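PilO protein (Pseudomonas aeruginosa, PDB 5UVR) forms with PilN the inner-membrane heterodimer that founds the PilM/PilN/PilO/PilP complex needed to assemble functional type IV pili for adhesion and twitching motility. Local coordinates at residues 15-20 with 47-52; 2-7 with 61-66; 40-45 with 81-86; 22-27 with 36-41. All blocks are in the same frame, centred on the assembly; numbering follows the deposited sequence.

Contact 1 (15-20 with 47-52)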
loop_
_atom_site.group_PDB
_atom_site.type_symbol
_atom_site.label_atom_id
_atom_site.label_comp_id
_atom_site.label_asym_id
_atom_site.label_seq_id
_atom_site.Cartn_x
_atom_site.Cartn_y
_atom_site.Cartn_z
ATOM N N SER A 15 12.095 4.315 -0.172
ATOM C CA SER A 15 13.206 5.250 -0.044
ATOM C C SER A 15 12.859 6.584 -0.693
ATOM O O SER A 15 12.223 6.636 -1.749
ATOM C CB SER A 15 14.468 4.666 -0.684
ATOM O OG SER A 15 14.651 3.317 -0.282
ATOM N N GLY A 16 13.278 7.670 -0.045
ATOM C CA GLY A 16 12.958 9.009 -0.488
ATOM C C GLY A 16 11.570 9.488 -0.135
ATOM O O GLY A 16 11.268 10.669 -0.350
ATOM N N LEU A 17 10.722 8.624 0.411
ATOM C CA LEU A 17 9.335 8.960 0.671
ATOM C C LEU A 17 9.116 9.336 2.125
ATOM O O LEU A 17 9.765 8.812 3.031
ATOM C CB LEU A 17 8.415 7.790 0.319
ATOM C CG LEU A 17 8.458 7.384 -1.142
ATOM C CD1 LEU A 17 7.495 6.223 -1.362
ATOM C CD2 LEU A 17 8.093 8.563 -2.008
ATOM N N GLU A 18 8.161 10.237 2.330
ATOM C CA GLU A 18 7.723 10.665 3.653
ATOM C C GLU A 18 6.349 10.055 3.889
ATOM O O GLU A 18 5.347 10.533 3.348
ATOM C CB GLU A 18 7.675 12.187 3.744
ATOM C CG GLU A 18 8.983 12.886 3.374
ATOM C CD GLU A 18 10.022 12.815 4.480
ATOM O OE1 GLU A 18 9.680 12.372 5.598
ATOM O OE2 GLU A 18 11.182 13.210 4.233
ATOM N N PHE A 19 6.294 8.996 4.690
ATOM C CA PHE A 19 5.000 8.447 5.068
ATOM C C PHE A 19 4.251 9.446 5.930
ATOM O O PHE A 19 4.830 10.073 6.825
ATOM C CB PHE A 19 5.170 7.121 5.794
ATOM C CG PHE A 19 5.528 5.996 4.879
ATOM C CD1 PHE A 19 4.534 5.292 4.212
ATOM C CD2 PHE A 19 6.849 5.668 4.646
ATOM C CE1 PHE A 19 4.858 4.263 3.353
ATOM C CE2 PHE A 19 7.183 4.632 3.784
ATOM C CZ PHE A 19 6.178 3.930 3.137
ATOM N N GLU A 20 2.978 9.644 5.609
ATOM C CA GLU A 20 2.094 10.460 6.422
ATOM C C GLU A 20 1.154 9.607 7.251
ATOM O O GLU A 20 0.962 9.879 8.434
ATOM C CB GLU A 20 1.269 11.416 5.554
ATOM C CG GLU A 20 2.040 12.548 4.925
ATOM C CD GLU A 20 1.122 13.562 4.269
ATOM O OE1 GLU A 20 0.001 13.167 3.865
ATOM O OE2 GLU A 20 1.515 14.743 4.165
ATOM N N HIS A 47 9.358 9.968 -9.223
ATOM C CA HIS A 47 10.303 8.870 -9.370
ATOM C C HIS A 47 10.289 7.967 -8.142
ATOM O O HIS A 47 10.164 6.746 -8.253
ATOM C CB HIS A 47 11.702 9.434 -9.600
ATOM C CG HIS A 47 12.690 8.425 -10.089
ATOM N ND1 HIS A 47 13.969 8.771 -10.466
ATOM C CD2 HIS A 47 12.585 7.090 -10.297
ATOM C CE1 HIS A 47 14.615 7.691 -10.868
ATOM N NE2 HIS A 47 13.795 6.657 -10.775
ATOM N N ASP A 48 10.442 8.554 -6.955
ATOM C CA ASP A 48 10.452 7.731 -5.749
ATOM C C ASP A 48 9.104 7.060 -5.501
ATOM O O ASP A 48 9.051 5.928 -5.001
ATOM C CB ASP A 48 10.866 8.598 -4.561
ATOM C CG ASP A 48 12.306 9.045 -4.647
ATOM O OD1 ASP A 48 13.187 8.224 -4.998
ATOM O OD2 ASP A 48 12.568 10.227 -4.371
ATOM N N LEU A 49 8.007 7.735 -5.822
ATOM C CA LEU A 49 6.705 7.098 -5.677
ATOM C C LEU A 49 6.567 5.927 -6.637
ATOM O O LEU A 49 6.048 4.859 -6.265
ATOM C CB LEU A 49 5.605 8.122 -5.911
ATOM C CG LEU A 49 5.464 9.175 -4.805
ATOM C CD1 LEU A 49 4.615 10.343 -5.283
ATOM C CD2 LEU A 49 4.807 8.524 -3.580
ATOM N N ALA A 50 7.023 6.104 -7.879
ATOM C CA ALA A 50 6.959 5.012 -8.849
ATOM C C ALA A 50 7.802 3.830 -8.404
ATOM O O ALA A 50 7.358 2.681 -8.499
ATOM C CB ALA A 50 7.423 5.492 -10.219
ATOM N N THR A 51 9.017 4.094 -7.912
ATOM C CA THR A 51 9.878 3.017 -7.439
ATOM C C THR A 51 9.200 2.242 -6.318
ATOM O O THR A 51 9.274 1.006 -6.268
ATOM C CB THR A 51 11.218 3.589 -6.974
ATOM O OG1 THR A 51 11.883 4.184 -8.093
ATOM C CG2 THR A 51 12.106 2.504 -6.416
ATOM N N PHE A 52 8.520 2.958 -5.426
ATOM C CA PHE A 52 7.758 2.306 -4.357
ATOM C C PHE A 52 6.656 1.402 -4.917
ATOM O O PHE A 52 6.510 0.249 -4.490
ATOM C CB PHE A 52 7.170 3.370 -3.435
ATOM C CG PHE A 52 6.288 2.811 -2.345
ATOM C CD1 PHE A 52 6.834 2.077 -1.311
ATOM C CD2 PHE A 52 4.925 3.055 -2.342
ATOM C CE1 PHE A 52 6.026 1.567 -0.292
ATOM C CE2 PHE A 52 4.112 2.546 -1.330
ATOM C CZ PHE A 52 4.673 1.802 -0.305
HETATM O O HOH W 1 10.723 4.737 -3.333
HETATM O O HOH W 2 10.687 11.643 -3.131
#
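Leu17 and Phe52 meet through different first torsions. Leu17 has CG anti to its carbonyl carbon (chi1 -61°), whereas Phe52 has CG anti to its backbone N (chi1 176°). The two side chains cross at about a right angle. Leu17 CD1 lies 3.5 Å from Phe52 CB and also touches Phe52 CG. The other methyl, Leu17 CD2, sits 3.6 Å from Leu49 CD2 and reaches Asp48 CB as well. One leucine fork therefore spans three residues of helix 46-57. Phe19 and Phe52 approach tip to tip. They form an offset edge-to-face pair, with the Phe19 edge toward the Phe52 face and planes at 82°. Phe19 CZ is 4.2 Å from Phe52 CE1. No direct hydrogen bond joins the segments; two waters do the polar work. One donates to Ser15 O and, at 2.6 Å, to Asp48 O. The other donates to Gly16 O and, at 2.7 Å, to Asp48 OD2. Leu49 and Phe52 continue onto Val42 and Ile40 of strand 33-44. The chemistry is thus divided: an apolar leucine and aromatic patch against the helix, and a water-bridged polar margin where the loop before strand 18-24 passes Asp48.

Contact 2 (2-7 with 61-66)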
loop_
_atom_site.group_PDB
_atom_site.type_symbol
_atom_site.label_atom_id
_atom_site.label_comp_id
_atom_site.label_asym_id
_atom_site.label_seq_id
_atom_site.Cartn_x
_atom_site.Cartn_y
_atom_site.Cartn_z
ATOM N N PRO A 2 4.748 -12.941 7.551
ATOM C CA PRO A 2 4.739 -11.510 7.876
ATOM C C PRO A 2 3.826 -10.729 6.941
ATOM O O PRO A 2 3.685 -11.053 5.759
ATOM C CB PRO A 2 6.206 -11.094 7.711
ATOM C CG PRO A 2 6.832 -12.168 6.890
ATOM C CD PRO A 2 6.099 -13.428 7.229
ATOM N N GLY A 3 3.196 -9.698 7.493
ATOM C CA GLY A 3 2.231 -8.919 6.754
ATOM C C GLY A 3 2.887 -7.980 5.760
ATOM O O GLY A 3 4.110 -7.869 5.649
ATOM N N LEU A 4 2.027 -7.288 5.015
ATOM C CA LEU A 4 2.501 -6.341 4.012
ATOM C C LEU A 4 3.290 -5.206 4.657
ATOM O O LEU A 4 4.293 -4.748 4.099
ATOM C CB LEU A 4 1.316 -5.788 3.224
ATOM C CG LEU A 4 1.474 -5.388 1.754
ATOM C CD1 LEU A 4 0.635 -4.156 1.455
ATOM C CD2 LEU A 4 2.910 -5.164 1.346
ATOM N N LEU A 5 2.854 -4.744 5.833
ATOM C CA LEU A 5 3.592 -3.695 6.541
ATOM C C LEU A 5 5.041 -4.114 6.782
ATOM O O LEU A 5 5.973 -3.342 6.539
ATOM C CB LEU A 5 2.882 -3.368 7.858
ATOM C CG LEU A 5 3.462 -2.306 8.795
ATOM C CD1 LEU A 5 3.445 -0.944 8.141
ATOM C CD2 LEU A 5 2.694 -2.275 10.108
ATOM N N GLU A 6 5.250 -5.357 7.222
ATOM C CA GLU A 6 6.600 -5.859 7.470
ATOM C C GLU A 6 7.386 -6.027 6.179
ATOM O O GLU A 6 8.593 -5.773 6.151
ATOM C CB GLU A 6 6.548 -7.196 8.211
ATOM C CG GLU A 6 6.248 -7.088 9.689
ATOM C CD GLU A 6 4.870 -6.532 9.956
ATOM O OE1 GLU A 6 3.941 -6.851 9.177
ATOM O OE2 GLU A 6 4.719 -5.764 10.934
ATOM N N ASP A 7 6.735 -6.496 5.109
ATOM C CA ASP A 7 7.442 -6.677 3.841
ATOM C C ASP A 7 8.052 -5.366 3.375
ATOM O O ASP A 7 9.206 -5.334 2.931
ATOM C CB ASP A 7 6.501 -7.221 2.764
ATOM C CG ASP A 7 6.294 -8.715 2.860
ATOM O OD1 ASP A 7 7.082 -9.401 3.552
ATOM O OD2 ASP A 7 5.341 -9.213 2.227
ATOM N N ARG A 61 4.150 -12.173 -3.432
ATOM C CA ARG A 61 2.872 -12.482 -2.804
ATOM C C ARG A 61 1.792 -11.708 -3.541
ATOM O O ARG A 61 2.071 -10.731 -4.234
ATOM C CB ARG A 61 2.877 -12.117 -1.317
ATOM C CG ARG A 61 2.880 -10.621 -1.083
ATOM C CD ARG A 61 3.103 -10.269 0.393
ATOM N NE ARG A 61 2.080 -10.828 1.275
ATOM C CZ ARG A 61 2.173 -10.835 2.601
ATOM N NH1 ARG A 61 3.243 -10.324 3.183
ATOM N NH2 ARG A 61 1.202 -11.363 3.340
ATOM N N ILE A 62 0.550 -12.152 -3.396
ATOM C CA ILE A 62 -0.548 -11.459 -4.058
ATOM C C ILE A 62 -0.880 -10.204 -3.260
ATOM O O ILE A 62 -1.375 -10.284 -2.131
ATOM C CB ILE A 62 -1.782 -12.352 -4.212
ATOM C CG1 ILE A 62 -1.459 -13.550 -5.108
ATOM C CG2 ILE A 62 -2.907 -11.536 -4.821
ATOM C CD1 ILE A 62 -2.631 -14.568 -5.203
ATOM N N VAL A 63 -0.625 -9.045 -3.859
ATOM C CA VAL A 63 -1.043 -7.754 -3.334
ATOM C C VAL A 63 -1.888 -7.098 -4.403
ATOM O O VAL A 63 -1.453 -7.002 -5.557
ATOM C CB VAL A 63 0.155 -6.853 -2.992
ATOM C CG1 VAL A 63 -0.343 -5.552 -2.359
ATOM C CG2 VAL A 63 1.150 -7.570 -2.102
ATOM N N THR A 64 -3.085 -6.664 -4.048
ATOM C CA THR A 64 -3.866 -5.855 -4.970
ATOM C C THR A 64 -3.846 -4.405 -4.499
ATOM O O THR A 64 -3.685 -4.122 -3.303
ATOM C CB THR A 64 -5.308 -6.359 -5.113
ATOM O OG1 THR A 64 -5.981 -6.276 -3.853
ATOM C CG2 THR A 64 -5.329 -7.801 -5.604
ATOM N N LEU A 65 -3.949 -3.483 -5.454
ATOM C CA LEU A 65 -3.873 -2.053 -5.174
ATOM C C LEU A 65 -5.146 -1.371 -5.653
ATOM O O LEU A 65 -5.691 -1.724 -6.703
ATOM C CB LEU A 65 -2.643 -1.415 -5.847
ATOM C CG LEU A 65 -1.284 -2.091 -5.625
ATOM C CD1 LEU A 65 -0.193 -1.374 -6.427
ATOM C CD2 LEU A 65 -0.898 -2.104 -4.142
ATOM N N HIS A 66 -5.622 -0.390 -4.884
ATOM C CA HIS A 66 -6.932 0.205 -5.114
ATOM C C HIS A 66 -6.899 1.683 -4.766
ATOM O O HIS A 66 -6.019 2.148 -4.044
ATOM C CB HIS A 66 -8.005 -0.477 -4.273
ATOM C CG HIS A 66 -7.906 -1.967 -4.291
ATOM N ND1 HIS A 66 -8.667 -2.747 -5.136
ATOM C CD2 HIS A 66 -7.095 -2.817 -3.619
ATOM C CE1 HIS A 66 -8.348 -4.016 -4.961
ATOM N NE2 HIS A 66 -7.392 -4.086 -4.052
#
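Arg61 reaches from the loop after helix 46-57 to Pro2, just before helix 4-10, and to Asp7 in its first turn. Its CB points toward that segment. CG stands between the backbone N and the carbonyl carbon (chi1 71°), and the chain stays extended to CD before it bends at chi3. Arg61 CD passes 3.1 Å from Asp7 OD2. NE lies farther from the same oxygen. Arg61 CZ sits 3.5 Å from Pro2 O, and its NH1 branch makes both polar contacts. Arg61 NH1 donates to Pro2 O at 2.7 Å and to Asp7 OD2 at 2.6 Å, the latter as a salt bridge. Asp7 OD2 lies in the guanidinium plane, but NH1 comes to it from above the carboxylate plane. The two planes are 66° apart. Farther along the loop, Val63 CG1 makes a looser apolar contact with Leu4 CD1 at 4.2 Å. Asp7 OD1 has a second salt bridge, to Arg10, so the buried carboxylate is shared by two arginines. Such pairing would be expected to favour its charged form. A single nitrogen thus ties a backbone carbonyl before the helix and a carboxylate in its first turn to the distant loop.

Contact 3 (40-45 with 81-86)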
loop_
_atom_site.group_PDB
_atom_site.type_symbol
_atom_site.label_atom_id
_atom_site.label_comp_id
_atom_site.label_asym_id
_atom_site.label_seq_id
_atom_site.Cartn_x
_atom_site.Cartn_y
_atom_site.Cartn_z
ATOM N N ILE A 40 -2.604 3.702 2.847
ATOM C CA ILE A 40 -1.365 4.443 3.047
ATOM C C ILE A 40 -1.405 5.773 2.308
ATOM O O ILE A 40 -1.931 5.877 1.193
ATOM C CB ILE A 40 -0.113 3.630 2.645
ATOM C CG1 ILE A 40 0.166 3.723 1.156
ATOM C CG2 ILE A 40 -0.216 2.182 3.085
ATOM C CD1 ILE A 40 1.476 3.092 0.767
ATOM N N SER A 41 -0.861 6.801 2.958
ATOM C CA SER A 41 -0.651 8.112 2.365
ATOM C C SER A 41 0.831 8.418 2.452
ATOM O O SER A 41 1.432 8.282 3.521
ATOM C CB SER A 41 -1.449 9.198 3.087
ATOM O OG SER A 41 -2.830 9.103 2.790
ATOM N N VAL A 42 1.430 8.815 1.339
ATOM C CA VAL A 42 2.872 9.000 1.317
ATOM C C VAL A 42 3.200 10.149 0.374
ATOM O O VAL A 42 2.472 10.406 -0.590
ATOM C CB VAL A 42 3.562 7.673 0.941
ATOM C CG1 VAL A 42 3.075 7.184 -0.417
ATOM C CG2 VAL A 42 5.055 7.801 0.981
ATOM N N VAL A 43 4.272 10.876 0.688
ATOM C CA VAL A 43 4.665 12.086 -0.034
ATOM C C VAL A 43 6.053 11.898 -0.630
ATOM O O VAL A 43 6.967 11.412 0.046
ATOM C CB VAL A 43 4.631 13.321 0.887
ATOM C CG1 VAL A 43 5.290 14.516 0.205
ATOM C CG2 VAL A 43 3.209 13.658 1.270
ATOM N N GLY A 44 6.217 12.303 -1.888
ATOM C CA GLY A 44 7.510 12.201 -2.543
ATOM C C GLY A 44 7.413 12.699 -3.972
ATOM O O GLY A 44 6.357 13.147 -4.427
ATOM N N GLY A 45 8.541 12.619 -4.675
ATOM C CA GLY A 45 8.550 12.898 -6.097
ATOM C C GLY A 45 8.000 11.737 -6.909
ATOM O O GLY A 45 7.871 10.601 -6.431
ATOM N N LEU A 81 4.470 15.224 -4.401
ATOM C CA LEU A 81 3.106 14.752 -4.564
ATOM C C LEU A 81 2.685 13.976 -3.327
ATOM O O LEU A 81 3.514 13.346 -2.665
ATOM C CB LEU A 81 2.971 13.840 -5.792
ATOM C CG LEU A 81 3.290 14.328 -7.212
ATOM C CD1 LEU A 81 2.458 15.545 -7.568
ATOM C CD2 LEU A 81 4.782 14.604 -7.425
ATOM N N ARG A 82 1.393 14.019 -3.028
ATOM C CA ARG A 82 0.805 13.157 -2.013
ATOM C C ARG A 82 0.063 12.027 -2.713
ATOM O O ARG A 82 -0.898 12.275 -3.452
ATOM C CB ARG A 82 -0.131 13.935 -1.090
ATOM C CG ARG A 82 -0.903 13.043 -0.111
ATOM C CD ARG A 82 -1.657 13.878 0.904
ATOM N NE ARG A 82 -0.738 14.675 1.708
ATOM C CZ ARG A 82 -0.592 15.998 1.615
ATOM N NH1 ARG A 82 -1.322 16.691 0.752
ATOM N NH2 ARG A 82 0.278 16.625 2.395
ATOM N N MET A 83 0.515 10.802 -2.489
ATOM C CA MET A 83 -0.096 9.606 -3.060
ATOM C C MET A 83 -0.848 8.838 -1.980
ATOM O O MET A 83 -0.281 8.536 -0.926
ATOM C CB MET A 83 0.959 8.702 -3.695
ATOM C CG MET A 83 0.355 7.494 -4.403
ATOM S SD MET A 83 1.598 6.432 -5.153
ATOM C CE MET A 83 2.137 5.525 -3.709
ATOM N N SER A 84 -2.116 8.523 -2.244
ATOM C CA SER A 84 -2.923 7.668 -1.380
ATOM C C SER A 84 -3.255 6.388 -2.130
ATOM O O SER A 84 -3.607 6.433 -3.311
ATOM C CB SER A 84 -4.229 8.349 -0.956
ATOM O OG SER A 84 -3.999 9.343 0.022
ATOM N N ILE A 85 -3.154 5.252 -1.446
ATOM C CA ILE A 85 -3.423 3.972 -2.088
ATOM C C ILE A 85 -3.892 2.986 -1.027
ATOM O O ILE A 85 -3.477 3.046 0.133
ATOM C CB ILE A 85 -2.169 3.483 -2.854
ATOM C CG1 ILE A 85 -2.516 2.382 -3.852
ATOM C CG2 ILE A 85 -1.105 2.985 -1.915
ATOM C CD1 ILE A 85 -1.434 2.198 -4.883
ATOM N N LEU A 86 -4.795 2.093 -1.419
ATOM C CA LEU A 86 -5.270 1.036 -0.541
ATOM C C LEU A 86 -4.708 -0.274 -1.068
ATOM O O LEU A 86 -4.969 -0.639 -2.220
ATOM C CB LEU A 86 -6.797 0.994 -0.485
ATOM C CG LEU A 86 -7.414 -0.158 0.310
ATOM C CD1 LEU A 86 -7.301 0.116 1.803
ATOM C CD2 LEU A 86 -8.860 -0.386 -0.093
#
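Leu81, Ile40 and Val42 give up the most area in this pairing of strand 33-44 with strand 81-86. Leu81 faces Gly44 in an antiparallel hydrogen-bonded pair. Leu81 N donates to Gly44 O at 2.8 Å, and Gly44 N returns a bond to Leu81 O. Leu81 CD2 comes over the glycine, 3.7 Å from Gly44 O. Ile40 pairs in the same way with Ile85. The two side chains run alongside each other from neighbouring strands. Ile40 CG1 stands between its backbone N and carbonyl carbon (chi1 84°), as Ile85 CG2 does on its own residue. Ile40 CG1 and Ile85 CG2 are 3.4 Å apart, closer than van der Waals contact normally allows. Val42 is the hydrogen-bonded partner of Met83, and Val42 CG1 touches Met83 CE at 3.8 Å. Met83 bends at chi3, which places CE there. On the other face, Ser41 OG and Ser84 OG share a hydrogen bond of 3.0 Å. Arg82 crosses Val43 obliquely there and forms a salt bridge with Glu20 of strand 18-24. Helix 46-57 packs over the Ile40, Val42 and Leu81 face through Phe52, Leu49 and Tyr46. An antiparallel sheet with helices on one apolar face fits the modified ferredoxin fold of the PilO core.

Contact 4 (22-27 with 36-41)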
loop_
_atom_site.group_PDB
_atom_site.type_symbol
_atom_site.label_atom_id
_atom_site.label_comp_id
_atom_site.label_asym_id
_atom_site.label_seq_id
_atom_site.Cartn_x
_atom_site.Cartn_y
_atom_site.Cartn_z
ATOM N N ILE A 22 -0.284 5.375 7.879
ATOM C CA ILE A 22 -0.428 3.953 7.601
ATOM C C ILE A 22 -1.556 3.454 8.490
ATOM O O ILE A 22 -1.479 3.577 9.714
ATOM C CB ILE A 22 0.860 3.162 7.878
ATOM C CG1 ILE A 22 2.035 3.744 7.087
ATOM C CG2 ILE A 22 0.652 1.690 7.534
ATOM C CD1 ILE A 22 3.360 3.078 7.380
ATOM N N LYS A 23 -2.602 2.914 7.884
ATOM C CA LYS A 23 -3.769 2.476 8.641
ATOM C C LYS A 23 -4.096 1.055 8.231
ATOM O O LYS A 23 -4.460 0.811 7.077
ATOM C CB LYS A 23 -4.954 3.412 8.402
ATOM C CG LYS A 23 -6.108 3.208 9.353
ATOM C CD LYS A 23 -7.246 4.163 9.034
ATOM C CE LYS A 23 -8.449 3.907 9.928
ATOM N NZ LYS A 23 -9.656 4.618 9.428
ATOM N N LEU A 24 -3.952 0.120 9.170
ATOM C CA LEU A 24 -4.300 -1.273 8.939
ATOM C C LEU A 24 -5.772 -1.440 9.276
ATOM O O LEU A 24 -6.176 -1.220 10.423
ATOM C CB LEU A 24 -3.433 -2.205 9.789
ATOM C CG LEU A 24 -1.936 -2.318 9.463
ATOM C CD1 LEU A 24 -1.131 -1.128 9.966
ATOM C CD2 LEU A 24 -1.385 -3.621 10.027
ATOM N N LEU A 25 -6.570 -1.815 8.278
ATOM C CA LEU A 25 -8.008 -1.895 8.442
ATOM C C LEU A 25 -8.415 -3.293 8.892
ATOM O O LEU A 25 -7.649 -4.250 8.762
ATOM C CB LEU A 25 -8.698 -1.524 7.131
ATOM C CG LEU A 25 -8.301 -0.151 6.585
ATOM C CD1 LEU A 25 -9.130 0.176 5.360
ATOM C CD2 LEU A 25 -8.467 0.917 7.652
ATOM N N PRO A 26 -9.585 -3.429 9.503
ATOM C CA PRO A 26 -10.061 -4.764 9.881
ATOM C C PRO A 26 -10.179 -5.672 8.664
ATOM O O PRO A 26 -10.551 -5.230 7.576
ATOM C CB PRO A 26 -11.431 -4.496 10.515
ATOM C CG PRO A 26 -11.714 -3.021 10.297
ATOM C CD PRO A 26 -10.403 -2.355 10.087
ATOM N N GLU A 27 -9.851 -6.946 8.866
ATOM C CA GLU A 27 -10.020 -7.943 7.814
ATOM C C GLU A 27 -11.469 -7.986 7.351
ATOM O O GLU A 27 -12.399 -7.751 8.129
ATOM C CB GLU A 27 -9.597 -9.320 8.310
ATOM C CG GLU A 27 -8.115 -9.495 8.554
ATOM C CD GLU A 27 -7.785 -10.900 9.015
ATOM O OE1 GLU A 27 -8.644 -11.519 9.674
ATOM O OE2 GLU A 27 -6.680 -11.393 8.709
ATOM N N LEU A 36 -6.991 -8.445 3.809
ATOM C CA LEU A 36 -6.274 -7.694 4.845
ATOM C C LEU A 36 -5.864 -6.359 4.233
ATOM O O LEU A 36 -4.817 -6.272 3.575
ATOM C CB LEU A 36 -5.060 -8.477 5.343
ATOM C CG LEU A 36 -5.190 -9.888 5.977
ATOM C CD1 LEU A 36 -5.881 -11.007 5.117
ATOM C CD2 LEU A 36 -3.805 -10.361 6.409
ATOM N N PRO A 37 -6.661 -5.306 4.400
ATOM C CA PRO A 37 -6.371 -4.034 3.727
ATOM C C PRO A 37 -5.499 -3.105 4.554
ATOM O O PRO A 37 -5.598 -3.040 5.776
ATOM C CB PRO A 37 -7.764 -3.412 3.546
ATOM C CG PRO A 37 -8.744 -4.344 4.261
ATOM C CD PRO A 37 -7.939 -5.254 5.119
ATOM N N ILE A 38 -4.645 -2.358 3.853
ATOM C CA ILE A 38 -3.821 -1.325 4.478
ATOM C C ILE A 38 -3.934 -0.055 3.644
ATOM O O ILE A 38 -3.648 -0.071 2.442
ATOM C CB ILE A 38 -2.344 -1.740 4.604
ATOM C CG1 ILE A 38 -2.199 -3.063 5.361
ATOM C CG2 ILE A 38 -1.546 -0.630 5.319
ATOM C CD1 ILE A 38 -0.745 -3.512 5.534
ATOM N N GLN A 39 -4.319 1.044 4.290
ATOM C CA GLN A 39 -4.467 2.337 3.636
ATOM C C GLN A 39 -3.211 3.155 3.897
ATOM O O GLN A 39 -2.766 3.260 5.045
ATOM C CB GLN A 39 -5.710 3.056 4.163
ATOM C CG GLN A 39 -5.917 4.451 3.636
ATOM C CD GLN A 39 -6.311 4.466 2.175
ATOM O OE1 GLN A 39 -7.243 3.773 1.766
ATOM N NE2 GLN A 39 -5.603 5.263 1.376
ATOM N N ILE A 40 -2.604 3.702 2.847
ATOM C CA ILE A 40 -1.365 4.443 3.047
ATOM C C ILE A 40 -1.405 5.773 2.308
ATOM O O ILE A 40 -1.931 5.877 1.193
ATOM C CB ILE A 40 -0.113 3.630 2.645
ATOM C CG1 ILE A 40 0.166 3.723 1.156
ATOM C CG2 ILE A 40 -0.216 2.182 3.085
ATOM C CD1 ILE A 40 1.476 3.092 0.767
ATOM N N SER A 41 -0.861 6.801 2.958
ATOM C CA SER A 41 -0.651 8.112 2.365
ATOM C C SER A 41 0.831 8.418 2.452
ATOM O O SER A 41 1.432 8.282 3.521
ATOM C CB SER A 41 -1.449 9.198 3.087
ATOM O OG SER A 41 -2.830 9.103 2.790
#
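Pro37 meets Leu25 and Pro26 just past the end of strand 18-24. Leu25 N donates to Pro37 O at 3.0 Å. Leu25 CB rests 4.0 Å from Pro37 CG, and Pro37 CD lies 3.6 Å from Pro26 O. Next along, Glu27 runs alongside Leu36. Glu27 CG is anti to its carbonyl carbon (chi1 -69°) and the chain is extended beyond it. Glu27 OE2 sits 3.5 Å from Leu36 CG. This is contact with a hydrocarbon branch; the carboxylate itself forms a salt bridge to Arg91 through OE1. In the other direction the strands pair regularly. Lys23 and Gln39 form a hydrogen-bonded antiparallel pair, with Lys23 N bonded to Gln39 O and Gln39 N to Lys23 O. Their side chains share a face, though their ends lead away from the pair. On the other face Ile38 packs between Ile22 and Leu24. Ile38 CG2 is 3.9 Å from Ile22 CG2, while Ile38 CG1 is 4.2 Å from Leu24 CG. Farther out, Leu4 and Leu5 of helix 4-10 lie over this apolar row. Leu86 of strand 81-86 touches Leu25, Pro37 and Gln39. Strands 18-24 and 33-44 thus form a long beta hairpin, with strand 28-29 continuing the pairing near its turn, within the modified ferredoxin fold.

Overall arrangement
Contacts 3 and 4 share Ile40 and Ser41, so strand 33-44 pairs with strand 18-24 on one edge and strand 81-86 on the other. Their centres lie about 14 Å apart. Contact 1 sets helix 46-57 against this sheet. It adjoins contact 3, about 8 Å away between centres, through Phe52 CE2 and Ile40 CD1 at 3.4 Å and through Glu18 N and Val43 O at 2.8 Å. Contact 2 holds the other helix, 4-10, whose Leu4 CB lies 3.8 Å from Ile38 CD1 of contact 4. Contacts 1 and 2 do not touch; their nearest atoms are about 7 Å apart. Contact 2 also meets contact 3 where His66 N approaches Leu86 O at 2.8 Å.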